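Local structure of tailspike protein (Acinetobacter phage vB_ApiP_P1, 6E1R) at residues 215-219 and 220-224; 251-255 and 256-260; 286-289 and 290-294; 295-298 and 299-303; 332-336 and 337-341. The protein probably recognises and hydrolyses capsular polysaccharide of Acinetobacter baumannii as a trimeric beta-helical tailspike, allowing the phage to reach the cell surface. All blocks are in the same frame, centred on the assembly; numbering follows the deposited sequence.

Contact 1: 215-219 and 220-224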
loop_
_atom_site.group_PDB
_atom_site.type_symbol
_atom_site.label_atom_id
_atom_site.label_comp_id
_atom_site.label_asym_id
_atom_site.label_seq_id
_atom_site.Cartn_x
_atom_site.Cartn_y
_atom_site.Cartn_z
ATOM N N CYS A 215 5.237 17.069 -2.498
ATOM C CA CYS A 215 6.597 16.657 -2.819
ATOM C C CYS A 215 6.738 15.155 -2.630
ATOM O O CYS A 215 6.304 14.611 -1.608
ATOM C CB CYS A 215 7.618 17.388 -1.944
ATOM S SG CYS A 215 7.680 19.169 -2.199
ATOM N N ASP A 216 7.337 14.489 -3.611
ATOM C CA ASP A 216 7.661 13.074 -3.515
ATOM C C ASP A 216 9.171 12.894 -3.431
ATOM O O ASP A 216 9.938 13.644 -4.040
ATOM C CB ASP A 216 7.103 12.290 -4.707
ATOM C CG ASP A 216 7.754 12.679 -6.017
ATOM O OD1 ASP A 216 7.903 13.892 -6.270
ATOM O OD2 ASP A 216 8.121 11.771 -6.793
ATOM N N PHE A 217 9.591 11.890 -2.666
ATOM C CA PHE A 217 11.000 11.603 -2.434
ATOM C C PHE A 217 11.292 10.191 -2.918
ATOM O O PHE A 217 10.713 9.226 -2.406
ATOM C CB PHE A 217 11.355 11.747 -0.952
ATOM C CG PHE A 217 11.222 13.148 -0.422
ATOM C CD1 PHE A 217 9.973 13.694 -0.169
ATOM C CD2 PHE A 217 12.345 13.913 -0.161
ATOM C CE1 PHE A 217 9.849 14.980 0.324
ATOM C CE2 PHE A 217 12.227 15.199 0.332
ATOM C CZ PHE A 217 10.977 15.732 0.574
ATOM N N GLN A 218 12.186 10.068 -3.896
ATOM C CA GLN A 218 12.491 8.786 -4.527
ATOM C C GLN A 218 13.886 8.346 -4.097
ATOM O O GLN A 218 14.892 8.817 -4.635
ATOM C CB GLN A 218 12.374 8.886 -6.044
ATOM C CG GLN A 218 10.980 9.247 -6.526
ATOM C CD GLN A 218 9.958 8.168 -6.219
ATOM O OE1 GLN A 218 10.308 7.010 -5.989
ATOM N NE2 GLN A 218 8.685 8.546 -6.210
ATOM N N LYS A 219 13.929 7.429 -3.132
ATOM C CA LYS A 219 15.166 6.836 -2.623
ATOM C C LYS A 219 16.176 7.909 -2.224
ATOM O O LYS A 219 17.336 7.906 -2.646
ATOM C CB LYS A 219 15.768 5.849 -3.624
ATOM C CG LYS A 219 16.731 4.875 -2.961
ATOM C CD LYS A 219 16.909 3.609 -3.762
ATOM C CE LYS A 219 17.673 2.567 -2.961
ATOM N NZ LYS A 219 17.607 1.221 -3.586
ATOM N N CYS A 220 15.715 8.849 -1.411
ATOM C CA CYS A 220 16.609 9.845 -0.852
ATOM C C CYS A 220 17.266 9.291 0.406
ATOM O O CYS A 220 16.825 8.292 0.981
ATOM C CB CYS A 220 15.852 11.134 -0.535
ATOM S SG CYS A 220 15.194 11.973 -1.992
ATOM N N ASP A 221 18.342 9.945 0.828
ATOM C CA ASP A 221 19.082 9.521 2.007
ATOM C C ASP A 221 19.268 10.713 2.932
ATOM O O ASP A 221 19.675 11.791 2.488
ATOM C CB ASP A 221 20.436 8.916 1.626
ATOM C CG ASP A 221 21.149 8.293 2.809
ATOM O OD1 ASP A 221 21.497 9.033 3.752
ATOM O OD2 ASP A 221 21.351 7.060 2.799
ATOM N N PHE A 222 18.978 10.510 4.216
ATOM C CA PHE A 222 19.069 11.559 5.228
ATOM C C PHE A 222 19.986 11.077 6.349
ATOM O O PHE A 222 19.572 10.285 7.202
ATOM C CB PHE A 222 17.691 11.922 5.772
ATOM C CG PHE A 222 16.790 12.583 4.767
ATOM C CD1 PHE A 222 16.048 11.827 3.874
ATOM C CD2 PHE A 222 16.673 13.962 4.727
ATOM C CE1 PHE A 222 15.213 12.434 2.956
ATOM C CE2 PHE A 222 15.840 14.575 3.810
ATOM C CZ PHE A 222 15.109 13.810 2.923
ATOM N N GLY A 223 21.228 11.551 6.339
ATOM C CA GLY A 223 22.125 11.399 7.467
ATOM C C GLY A 223 22.919 10.115 7.543
ATOM O O GLY A 223 23.525 9.852 8.588
ATOM N N THR A 224 22.960 9.314 6.477
ATOM C CA THR A 224 23.783 8.108 6.515
ATOM C C THR A 224 25.260 8.468 6.463
ATOM O O THR A 224 26.064 7.963 7.258
ATOM C CB THR A 224 23.418 7.169 5.365
ATOM O OG1 THR A 224 22.026 6.840 5.436
ATOM C CG2 THR A 224 24.236 5.887 5.445
#
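Phe217 and Phe222, either side of a sharp bend at Lys219, set their side chains at about a right angle to each other. Atom CZ of Phe222 leads with the ring edge and reaches Phe217 CE2 at 4.1 Å, coming to the Phe217 ring obliquely. Cys220 sits beside Phe217: its SG lies 3.9 Å from Phe217 CD2, near the plane of that ring and 80° off its normal, an edge-on sulfur-aromatic contact. Phe217 can meet both partners because its CG stands beside the backbone N (chi1 -65°), which swings the ring over the inside of the bend. The compact, polarisable thiol of a cysteine fits well at this ring edge. Lys219 itself takes a left-handed backbone conformation and sends its extended chain outward, where NZ binds Ser193 O and Asp216 of the second subunit. Beyond the bend, Asp221 forms an Asx motif: OD1 accepts from Thr224 N at 3.1 Å, and OD2 accepts from the Thr224 hydroxyl OG1 at 2.7 Å. Both oxygens use their syn lone pairs, so the carboxylate grips one residue twice and steadies the turn that follows strand 221-222. The bend joins strand 215-218 to strand 221-222 on another face of the parallel beta-helix. Phe217 stacks with Phe195 and Phe253 from the neighbouring strands 189-196 and 251-254, while Phe222 stacks with Phe200 and Phe258 of its own face.

Contact 2: 251-255 and 256-260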
loop_
_atom_site.group_PDB
_atom_site.type_symbol
_atom_site.label_atom_id
_atom_site.label_comp_id
_atom_site.label_asym_id
_atom_site.label_seq_id
_atom_site.Cartn_x
_atom_site.Cartn_y
_atom_site.Cartn_z
ATOM N N ASN A 251 3.026 14.756 1.205
ATOM C CA ASN A 251 4.449 14.452 1.089
ATOM C C ASN A 251 4.644 12.950 1.257
ATOM O O ASN A 251 4.394 12.403 2.336
ATOM C CB ASN A 251 5.248 15.251 2.115
ATOM C CG ASN A 251 5.132 16.748 1.894
ATOM O OD1 ASN A 251 5.173 17.224 0.759
ATOM N ND2 ASN A 251 4.957 17.495 2.974
ATOM N N THR A 252 5.094 12.289 0.191
ATOM C CA THR A 252 5.247 10.842 0.154
ATOM C C THR A 252 6.712 10.468 -0.015
ATOM O O THR A 252 7.454 11.127 -0.752
ATOM C CB THR A 252 4.421 10.222 -0.982
ATOM O OG1 THR A 252 3.257 11.023 -1.225
ATOM C CG2 THR A 252 4.007 8.802 -0.636
ATOM N N PHE A 253 7.120 9.401 0.667
ATOM C CA PHE A 253 8.505 8.949 0.689
ATOM C C PHE A 253 8.561 7.499 0.232
ATOM O O PHE A 253 7.894 6.635 0.814
ATOM C CB PHE A 253 9.103 9.098 2.089
ATOM C CG PHE A 253 9.071 10.505 2.612
ATOM C CD1 PHE A 253 7.909 11.036 3.152
ATOM C CD2 PHE A 253 10.203 11.298 2.564
ATOM C CE1 PHE A 253 7.878 12.332 3.632
ATOM C CE2 PHE A 253 10.179 12.592 3.042
ATOM C CZ PHE A 253 9.015 13.110 3.577
ATOM N N TYR A 254 9.357 7.233 -0.801
ATOM C CA TYR A 254 9.529 5.892 -1.347
ATOM C C TYR A 254 10.976 5.461 -1.157
ATOM O O TYR A 254 11.889 6.094 -1.697
ATOM C CB TYR A 254 9.156 5.848 -2.831
ATOM C CG TYR A 254 7.724 6.229 -3.137
ATOM C CD1 TYR A 254 6.762 5.256 -3.376
ATOM C CD2 TYR A 254 7.338 7.561 -3.199
ATOM C CE1 TYR A 254 5.455 5.600 -3.664
ATOM C CE2 TYR A 254 6.034 7.914 -3.485
ATOM C CZ TYR A 254 5.097 6.930 -3.717
ATOM O OH TYR A 254 3.797 7.280 -4.002
ATOM N N ASN A 255 11.179 4.392 -0.384
ATOM C CA ASN A 255 12.492 3.763 -0.212
ATOM C C ASN A 255 13.537 4.732 0.335
ATOM O O ASN A 255 14.734 4.575 0.083
ATOM C CB ASN A 255 12.983 3.141 -1.523
ATOM C CG ASN A 255 11.949 2.236 -2.161
ATOM O OD1 ASN A 255 11.829 1.063 -1.805
ATOM N ND2 ASN A 255 11.197 2.776 -3.112
ATOM N N CYS A 256 13.103 5.741 1.080
ATOM C CA CYS A 256 14.043 6.679 1.669
ATOM C C CYS A 256 14.642 6.102 2.948
ATOM O O CYS A 256 14.088 5.195 3.573
ATOM C CB CYS A 256 13.363 8.017 1.955
ATOM S SG CYS A 256 12.797 8.869 0.470
ATOM N N ILE A 257 15.792 6.647 3.336
ATOM C CA ILE A 257 16.549 6.154 4.480
ATOM C C ILE A 257 16.800 7.312 5.436
ATOM O O ILE A 257 17.238 8.388 5.014
ATOM C CB ILE A 257 17.880 5.508 4.053
ATOM C CG1 ILE A 257 17.624 4.348 3.089
ATOM C CG2 ILE A 257 18.650 5.025 5.269
ATOM C CD1 ILE A 257 18.863 3.871 2.365
ATOM N N PHE A 258 16.528 7.087 6.721
ATOM C CA PHE A 258 16.739 8.080 7.771
ATOM C C PHE A 258 17.600 7.447 8.856
ATOM O O PHE A 258 17.118 6.603 9.617
ATOM C CB PHE A 258 15.410 8.566 8.350
ATOM C CG PHE A 258 14.480 9.162 7.331
ATOM C CD1 PHE A 258 13.653 8.354 6.567
ATOM C CD2 PHE A 258 14.420 10.534 7.148
ATOM C CE1 PHE A 258 12.794 8.901 5.632
ATOM C CE2 PHE A 258 13.562 11.088 6.216
ATOM C CZ PHE A 258 12.747 10.270 5.457
ATOM N N ARG A 259 18.871 7.846 8.922
ATOM C CA ARG A 259 19.826 7.282 9.866
ATOM C C ARG A 259 20.517 8.385 10.656
ATOM O O ARG A 259 20.709 9.500 10.163
ATOM C CB ARG A 259 20.898 6.428 9.170
ATOM C CG ARG A 259 20.402 5.127 8.576
ATOM C CD ARG A 259 21.591 4.284 8.150
ATOM N NE ARG A 259 21.194 2.977 7.640
ATOM C CZ ARG A 259 21.165 2.655 6.353
ATOM N NH1 ARG A 259 21.527 3.539 5.434
ATOM N NH2 ARG A 259 20.786 1.440 5.985
ATOM N N LYS A 260 20.876 8.052 11.899
ATOM C CA LYS A 260 21.805 8.839 12.715
ATOM C C LYS A 260 21.270 10.238 13.016
ATOM O O LYS A 260 22.000 11.226 12.938
ATOM C CB LYS A 260 23.175 8.938 12.042
ATOM C CG LYS A 260 23.843 7.616 11.727
ATOM C CD LYS A 260 24.164 6.833 12.980
ATOM C CE LYS A 260 24.755 5.472 12.620
ATOM N NZ LYS A 260 26.038 5.603 11.857
#
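Phe253 holds the inside of this bend together with Cys256 and Phe258. Its CD2 meets Phe258 CZ at 4.0 Å, the carbon lying in the plane of the Phe258 ring at its edge, and the two side chains cross at about a right angle. Cys256 SG rests 4.0 Å from Phe253 CB; it is 5.5 Å from the ring centroid and 86° off the normal, almost exactly in the ring plane. Cys256 SG also lies beside the backbone of the preceding strand, 3.6 Å from Tyr254 O. This position follows from chi1 of -64°, which folds SG back beside the nitrogen of Cys256. On the inner side Phe253 continues the aromatic stack with Phe278 of strand 273-278. What positions all three is the turn at Asn255, a residue type that tolerates the left-handed backbone conformation found here better than most others do. Its amide faces outward and bonds through OD1 to Thr252 OG1 of the second subunit, so the bend is fixed from the trimer side as well. On that outer side Ile257 places CG2 over one face of the Arg259 guanidinium, 3.2 Å above its plane and offset toward the rim, and Arg259 in turn makes a salt bridge to Glu284. The rings and sulfur thus pack mainly by dispersion, while polar groups lie mostly outward, with Ile257 against the guanidinium as an outer apolar group. Such a split is consistent with a largely apolar interior and an outer wall shared with other subunits.

Contact 3: 286-289 and 290-294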
loop_
_atom_site.group_PDB
_atom_site.type_symbol
_atom_site.label_atom_id
_atom_site.label_comp_id
_atom_site.label_asym_id
_atom_site.label_seq_id
_atom_site.Cartn_x
_atom_site.Cartn_y
_atom_site.Cartn_z
ATOM N N ASN A 286 18.963 5.794 14.671
ATOM C CA ASN A 286 18.818 7.181 15.081
ATOM C C ASN A 286 19.068 7.330 16.579
ATOM O O ASN A 286 19.034 6.362 17.342
ATOM C CB ASN A 286 17.428 7.709 14.726
ATOM C CG ASN A 286 17.153 7.663 13.239
ATOM O OD1 ASN A 286 17.470 8.603 12.509
ATOM N ND2 ASN A 286 16.557 6.569 12.779
ATOM N N LEU A 287 19.319 8.568 16.992
ATOM C CA LEU A 287 19.571 8.912 18.387
ATOM C C LEU A 287 18.703 10.087 18.808
ATOM O O LEU A 287 19.130 10.959 19.571
ATOM C CB LEU A 287 21.048 9.230 18.612
ATOM C CG LEU A 287 22.034 8.091 18.354
ATOM C CD1 LEU A 287 23.461 8.554 18.597
ATOM C CD2 LEU A 287 21.700 6.890 19.225
ATOM N N CYS A 288 17.469 10.132 18.310
ATOM C CA CYS A 288 16.573 11.236 18.625
ATOM C C CYS A 288 16.203 11.221 20.102
ATOM O O CYS A 288 16.069 10.159 20.716
ATOM C CB CYS A 288 15.314 11.156 17.766
ATOM S SG CYS A 288 15.625 11.225 15.991
ATOM N N THR A 289 16.036 12.414 20.676
ATOM C CA THR A 289 15.824 12.510 22.116
ATOM C C THR A 289 14.365 12.314 22.511
ATOM O O THR A 289 14.092 11.894 23.640
ATOM C CB THR A 289 16.336 13.850 22.650
ATOM O OG1 THR A 289 15.742 14.929 21.918
ATOM C CG2 THR A 289 17.854 13.924 22.525
ATOM N N GLU A 290 13.418 12.629 21.628
ATOM C CA GLU A 290 12.005 12.524 21.975
ATOM C C GLU A 290 11.289 11.491 21.117
ATOM O O GLU A 290 10.729 10.531 21.657
ATOM C CB GLU A 290 11.320 13.890 21.856
ATOM C CG GLU A 290 11.894 14.957 22.788
ATOM C CD GLU A 290 11.119 16.250 22.710
ATOM O OE1 GLU A 290 9.933 16.192 22.332
ATOM O OE2 GLU A 290 11.691 17.322 23.002
ATOM N N ALA A 291 11.302 11.652 19.798
ATOM C CA ALA A 291 10.637 10.718 18.904
ATOM C C ALA A 291 11.318 10.758 17.545
ATOM O O ALA A 291 12.144 11.628 17.265
ATOM C CB ALA A 291 9.147 11.039 18.772
ATOM N N LEU A 292 10.977 9.784 16.699
ATOM C CA LEU A 292 11.445 9.823 15.319
ATOM C C LEU A 292 10.598 10.773 14.483
ATOM O O LEU A 292 11.122 11.472 13.609
ATOM C CB LEU A 292 11.434 8.422 14.709
ATOM C CG LEU A 292 12.311 7.364 15.380
ATOM C CD1 LEU A 292 12.245 6.063 14.602
ATOM C CD2 LEU A 292 13.746 7.847 15.505
ATOM N N ILE A 293 9.291 10.808 14.736
ATOM C CA ILE A 293 8.360 11.675 14.023
ATOM C C ILE A 293 7.518 12.397 15.067
ATOM O O ILE A 293 6.682 11.776 15.734
ATOM C CB ILE A 293 7.467 10.894 13.050
ATOM C CG1 ILE A 293 8.317 10.128 12.035
ATOM C CG2 ILE A 293 6.504 11.832 12.340
ATOM C CD1 ILE A 293 7.511 9.244 11.115
ATOM N N LYS A 294 7.737 13.701 15.213
ATOM C CA LYS A 294 6.936 14.557 16.082
ATOM C C LYS A 294 6.163 15.517 15.190
ATOM O O LYS A 294 6.764 16.365 14.522
ATOM C CB LYS A 294 7.801 15.326 17.075
ATOM C CG LYS A 294 6.991 16.290 17.929
ATOM C CD LYS A 294 7.863 17.316 18.623
ATOM C CE LYS A 294 8.729 16.676 19.674
ATOM N NZ LYS A 294 9.484 17.697 20.459
#
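From Asn286 to Thr289 the backbone runs one way, and from Glu290 to Leu292 it turns back, the two directions differing by 152°, so that the side chains of Asn286, Cys288 and Leu292 meet inside the loop. Leu292 carries the apolar contact. Its methyl CD2 sits 3.8 Å from Asn286 CB and 3.9 Å from Cys288 SG, touching both on the same flank. Cys288 SG is turned beside its own nitrogen (chi1 -60°), which also leaves it 3.7 Å from Ala291 O. Asn286 contributes apolar contact through CB, whereas its amide is spent on the backbone: OD1 accepts from Gly261 N and ND2 donates to Phe258 O. An asparagine serves well here, since one flat group can satisfy both a donor and an acceptor of the buried chain. At the open tip, Thr289 OG1 lies 3.9 Å from Glu290 CG. Glu290 OE1 is modelled implausibly close to Lys294 NZ, so the detail of that salt bridge is doubtful; Asp264 is the firmer carboxylate partner of the lysine. The loop leads from strand 281-284 into strand 293-297, with the chain turning its corner at Leu292. Ala291 and Ile293 pack on the adjoining strand 316-320, and Cys288 O accepts a bond from Thr314 OG1 just before it.

Contact 4: 295-298 and 299-303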
loop_
_atom_site.group_PDB
_atom_site.type_symbol
_atom_site.label_atom_id
_atom_site.label_comp_id
_atom_site.label_asym_id
_atom_site.label_seq_id
_atom_site.Cartn_x
_atom_site.Cartn_y
_atom_site.Cartn_z
ATOM N N CYS A 295 4.840 15.393 15.176
ATOM C CA CYS A 295 4.036 16.154 14.234
ATOM C C CYS A 295 2.732 16.608 14.871
ATOM O O CYS A 295 2.097 15.858 15.618
ATOM C CB CYS A 295 3.733 15.327 12.978
ATOM S SG CYS A 295 2.763 13.834 13.288
ATOM N N THR A 296 2.352 17.848 14.573
ATOM C CA THR A 296 1.003 18.355 14.814
ATOM C C THR A 296 0.273 18.191 13.487
ATOM O O THR A 296 0.330 19.058 12.615
ATOM C CB THR A 296 1.025 19.806 15.280
ATOM O OG1 THR A 296 1.786 19.912 16.490
ATOM C CG2 THR A 296 -0.388 20.317 15.523
ATOM N N ALA A 297 -0.389 17.048 13.320
ATOM C CA ALA A 297 -0.905 16.641 12.024
ATOM C C ALA A 297 -2.373 16.252 12.114
ATOM O O ALA A 297 -2.916 16.010 13.195
ATOM C CB ALA A 297 -0.103 15.463 11.454
ATOM N N SER A 298 -3.006 16.207 10.946
ATOM C CA SER A 298 -4.310 15.595 10.751
ATOM C C SER A 298 -4.199 14.641 9.569
ATOM O O SER A 298 -3.159 14.568 8.907
ATOM C CB SER A 298 -5.411 16.643 10.530
ATOM O OG SER A 298 -5.158 17.425 9.380
ATOM N N SER A 299 -5.277 13.887 9.321
ATOM C CA SER A 299 -5.333 12.833 8.308
ATOM C C SER A 299 -4.422 11.676 8.714
ATOM O O SER A 299 -3.535 11.850 9.560
ATOM C CB SER A 299 -4.962 13.372 6.921
ATOM O OG SER A 299 -6.072 13.999 6.306
ATOM N N PRO A 300 -4.607 10.483 8.149
ATOM C CA PRO A 300 -3.816 9.330 8.588
ATOM C C PRO A 300 -2.354 9.423 8.179
ATOM O O PRO A 300 -1.969 10.155 7.264
ATOM C CB PRO A 300 -4.501 8.149 7.895
ATOM C CG PRO A 300 -5.135 8.756 6.701
ATOM C CD PRO A 300 -5.629 10.089 7.165
ATOM N N ILE A 301 -1.534 8.655 8.893
ATOM C CA ILE A 301 -0.117 8.488 8.594
ATOM C C ILE A 301 0.137 6.995 8.445
ATOM O O ILE A 301 -0.118 6.223 9.378
ATOM C CB ILE A 301 0.778 9.091 9.688
ATOM C CG1 ILE A 301 0.450 10.571 9.890
ATOM C CG2 ILE A 301 2.247 8.904 9.337
ATOM C CD1 ILE A 301 1.189 11.203 11.049
HETATM N N MSE A 302 0.629 6.586 7.281
HETATM C CA MSE A 302 0.793 5.162 7.002
HETATM C C MSE A 302 2.222 4.777 6.641
HETATM O O MSE A 302 2.920 5.508 5.938
HETATM C CB MSE A 302 -0.145 4.736 5.873
HETATM C CG MSE A 302 -1.610 4.999 6.150
HETATM SE SE MSE A 302 -2.733 4.400 4.679
HETATM C CE MSE A 302 -1.828 5.318 3.214
ATOM N N PHE A 303 2.645 3.614 7.128
ATOM C CA PHE A 303 3.933 3.019 6.786
ATOM C C PHE A 303 3.656 1.713 6.055
ATOM O O PHE A 303 3.250 0.724 6.677
ATOM C CB PHE A 303 4.786 2.780 8.031
ATOM C CG PHE A 303 5.125 4.032 8.788
ATOM C CD1 PHE A 303 4.264 4.531 9.751
ATOM C CD2 PHE A 303 6.308 4.709 8.537
ATOM C CE1 PHE A 303 4.574 5.678 10.449
ATOM C CE2 PHE A 303 6.625 5.860 9.232
ATOM C CZ PHE A 303 5.756 6.345 10.188
HETATM O O HOH W 1 -1.607 13.035 7.619
#
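Cys295 points its SG into the position between backbone N and carbonyl carbon (chi1 62°), while Ile301 stretches CG1 and CD1 out to meet it (chi2 174°); Cys295 SG and Ile301 CD1 touch at 3.8 Å. Ala297 CB adds a looser apolar contact, 4.5 Å from the same methyl CD1 of Ile301. These are compact groups, suited to the inside of a bend, and Trp269 of strand 267-270 packs against all three. At the bend the backbone changes direction at Ser298 and Ser299, the latter with positive phi. This turns Ser298 O and Pro300 O inward toward one water, which is placed to donate to either carbonyl, its oxygen lying 2.9 Å from Pro300 O and at a shorter distance from Ser298 O that the resolution leaves uncertain. It cannot serve every acceptor around it at once. The serine hydroxyls face the other way: Ser298 OG bonds to Tyr272 O of its own chain, and Ser299 OG pairs with His338 ND1 of the third subunit. Pro300, lacking an N-H, leads into strand 301-304 without needing a partner for its nitrogen. Buried polarity is therefore probably met in two ways here, with a water able to donate to inward-turned carbonyls and small hydroxyls making specific bonds outward, while the sulfur and methyl groups pack by dispersion.

Contact 5: 332-336 and 337-341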
loop_
_atom_site.group_PDB
_atom_site.type_symbol
_atom_site.label_atom_id
_atom_site.label_comp_id
_atom_site.label_asym_id
_atom_site.label_seq_id
_atom_site.Cartn_x
_atom_site.Cartn_y
_atom_site.Cartn_z
ATOM N N ILE A 332 -2.868 5.646 12.465
ATOM C CA ILE A 332 -1.463 5.444 12.135
ATOM C C ILE A 332 -1.286 3.953 11.892
ATOM O O ILE A 332 -1.362 3.150 12.833
ATOM C CB ILE A 332 -0.523 5.944 13.237
ATOM C CG1 ILE A 332 -0.672 7.457 13.417
ATOM C CG2 ILE A 332 0.919 5.585 12.907
ATOM C CD1 ILE A 332 0.249 8.039 14.469
ATOM N N LYS A 333 -1.057 3.576 10.637
ATOM C CA LYS A 333 -0.984 2.176 10.241
ATOM C C LYS A 333 0.463 1.778 9.998
ATOM O O LYS A 333 1.174 2.434 9.229
ATOM C CB LYS A 333 -1.819 1.913 8.986
ATOM C CG LYS A 333 -1.850 0.447 8.582
ATOM C CD LYS A 333 -2.814 0.192 7.436
ATOM C CE LYS A 333 -2.925 -1.298 7.139
ATOM N NZ LYS A 333 -3.845 -1.581 6.002
ATOM N N PHE A 334 0.892 0.707 10.656
ATOM C CA PHE A 334 2.197 0.091 10.428
ATOM C C PHE A 334 1.931 -1.209 9.672
ATOM O O PHE A 334 1.703 -2.260 10.275
ATOM C CB PHE A 334 2.927 -0.155 11.744
ATOM C CG PHE A 334 3.270 1.101 12.492
ATOM C CD1 PHE A 334 4.432 1.798 12.210
ATOM C CD2 PHE A 334 2.427 1.588 13.476
ATOM C CE1 PHE A 334 4.747 2.954 12.899
ATOM C CE2 PHE A 334 2.737 2.744 14.167
ATOM C CZ PHE A 334 3.897 3.427 13.878
ATOM N N GLN A 335 1.953 -1.130 8.345
ATOM C CA GLN A 335 1.602 -2.256 7.480
ATOM C C GLN A 335 2.879 -2.992 7.089
ATOM O O GLN A 335 3.616 -2.554 6.204
ATOM C CB GLN A 335 0.833 -1.774 6.254
ATOM C CG GLN A 335 0.432 -2.885 5.301
ATOM C CD GLN A 335 -0.494 -2.406 4.198
ATOM O OE1 GLN A 335 -1.134 -1.362 4.320
ATOM N NE2 GLN A 335 -0.568 -3.169 3.114
ATOM N N GLY A 336 3.136 -4.114 7.758
ATOM C CA GLY A 336 4.264 -4.964 7.431
ATOM C C GLY A 336 5.614 -4.315 7.656
ATOM O O GLY A 336 6.454 -4.290 6.751
ATOM N N ILE A 337 5.841 -3.797 8.859
ATOM C CA ILE A 337 7.071 -3.089 9.193
ATOM C C ILE A 337 7.964 -4.013 10.007
ATOM O O ILE A 337 7.501 -4.667 10.949
ATOM C CB ILE A 337 6.775 -1.792 9.965
ATOM C CG1 ILE A 337 5.690 -0.986 9.251
ATOM C CG2 ILE A 337 8.038 -0.961 10.120
ATOM C CD1 ILE A 337 6.041 -0.623 7.827
ATOM N N HIS A 338 9.245 -4.066 9.647
ATOM C CA HIS A 338 10.228 -4.813 10.424
ATOM C C HIS A 338 10.711 -3.919 11.559
ATOM O O HIS A 338 11.366 -2.899 11.319
ATOM C CB HIS A 338 11.385 -5.261 9.536
ATOM C CG HIS A 338 12.338 -6.197 10.211
ATOM N ND1 HIS A 338 12.245 -7.566 10.089
ATOM C CD2 HIS A 338 13.396 -5.962 11.022
ATOM C CE1 HIS A 338 13.208 -8.136 10.789
ATOM N NE2 HIS A 338 13.920 -7.185 11.368
HETATM N N MSE A 339 10.386 -4.289 12.794
HETATM C CA MSE A 339 10.667 -3.427 13.940
HETATM C C MSE A 339 11.477 -4.119 15.032
HETATM O O MSE A 339 10.929 -4.543 16.048
HETATM C CB MSE A 339 9.358 -2.898 14.527
HETATM C CG MSE A 339 8.560 -2.038 13.562
HETATM SE SE MSE A 339 6.838 -1.487 14.283
HETATM C CE MSE A 339 7.095 0.444 14.247
ATOM N N ASN A 340 12.787 -4.216 14.819
ATOM C CA ASN A 340 13.711 -4.779 15.803
ATOM C C ASN A 340 14.173 -3.648 16.717
ATOM O O ASN A 340 15.097 -2.905 16.381
ATOM C CB ASN A 340 14.887 -5.452 15.105
ATOM C CG ASN A 340 15.781 -6.206 16.067
ATOM O OD1 ASN A 340 15.416 -6.435 17.220
ATOM N ND2 ASN A 340 16.960 -6.595 15.597
ATOM N N ARG A 341 13.528 -3.520 17.883
ATOM C CA ARG A 341 13.802 -2.428 18.815
ATOM C C ARG A 341 13.571 -1.068 18.169
ATOM O O ARG A 341 14.526 -0.313 17.948
ATOM C CB ARG A 341 15.223 -2.508 19.383
ATOM C CG ARG A 341 15.554 -3.791 20.119
ATOM C CD ARG A 341 17.022 -3.817 20.507
ATOM N NE ARG A 341 17.218 -4.326 21.863
ATOM C CZ ARG A 341 17.441 -5.596 22.183
ATOM N NH1 ARG A 341 17.489 -6.530 21.244
ATOM N NH2 ARG A 341 17.608 -5.929 23.456
#
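A corner of the parallel beta-helix, where strand 331-338 bends from one face to the next, brings Phe334 against Ile337 and Met339. Gly336 makes the bend with positive phi and psi, which glycine readily adopts. Ile337 CG1 lies 3.8 Å from Phe334 CB, near the plane of the ring at its edge. Its two side-chain torsions (chi1 -49°, chi2 -58°) curl CD1 back over the corner, to 3.5 Å from Gln335 O. Met339, a selenomethionine in the crystal, comes across the Phe334 side chain at about a right angle. Its methyl CE is 3.6 Å from Phe334 CD1, while SE stands 5.1 Å from the ring centroid and 31° off the normal, an oblique Met-aromatic contact. A long flexible side chain suits this span because it can bend to follow the ring. On the outer side Lys333 NZ, weakly bonded to Gln335 OE1, forms a salt bridge with Glu361 of the third subunit, and Gln335 pairs with its counterparts in both other subunits. Phe334 lies between the neighbouring strands 301-304 and 357-361, with Phe303 nearly parallel and Phe360 stacked on it, while Ile337 and Met339 both rest on Ile308 of strand 306-309.

Overall arrangement
The five contacts follow one another along the chain as bends in the parallel beta-helix, between the smaller domains at either end of this fragment. Contacts 1 and 2 belong to adjoining coils: their centres are about 5 Å apart, and backbone bonds link strands 215-218 with 251-254 and 221-222 with 257-259. Contact 3 touches contact 2, and strand 293-297 carries the chain from contact 3 to contact 4, about 16 Å away between centres. Contacts 4 and 5 meet through strands 301-304 and 331-338, with centres about 15 Å apart. Contacts 1, 2, 4 and 5 reach neighbouring subunits, whereas contact 3 does not, so four of five bends serve both the helix interior and the trimer interface.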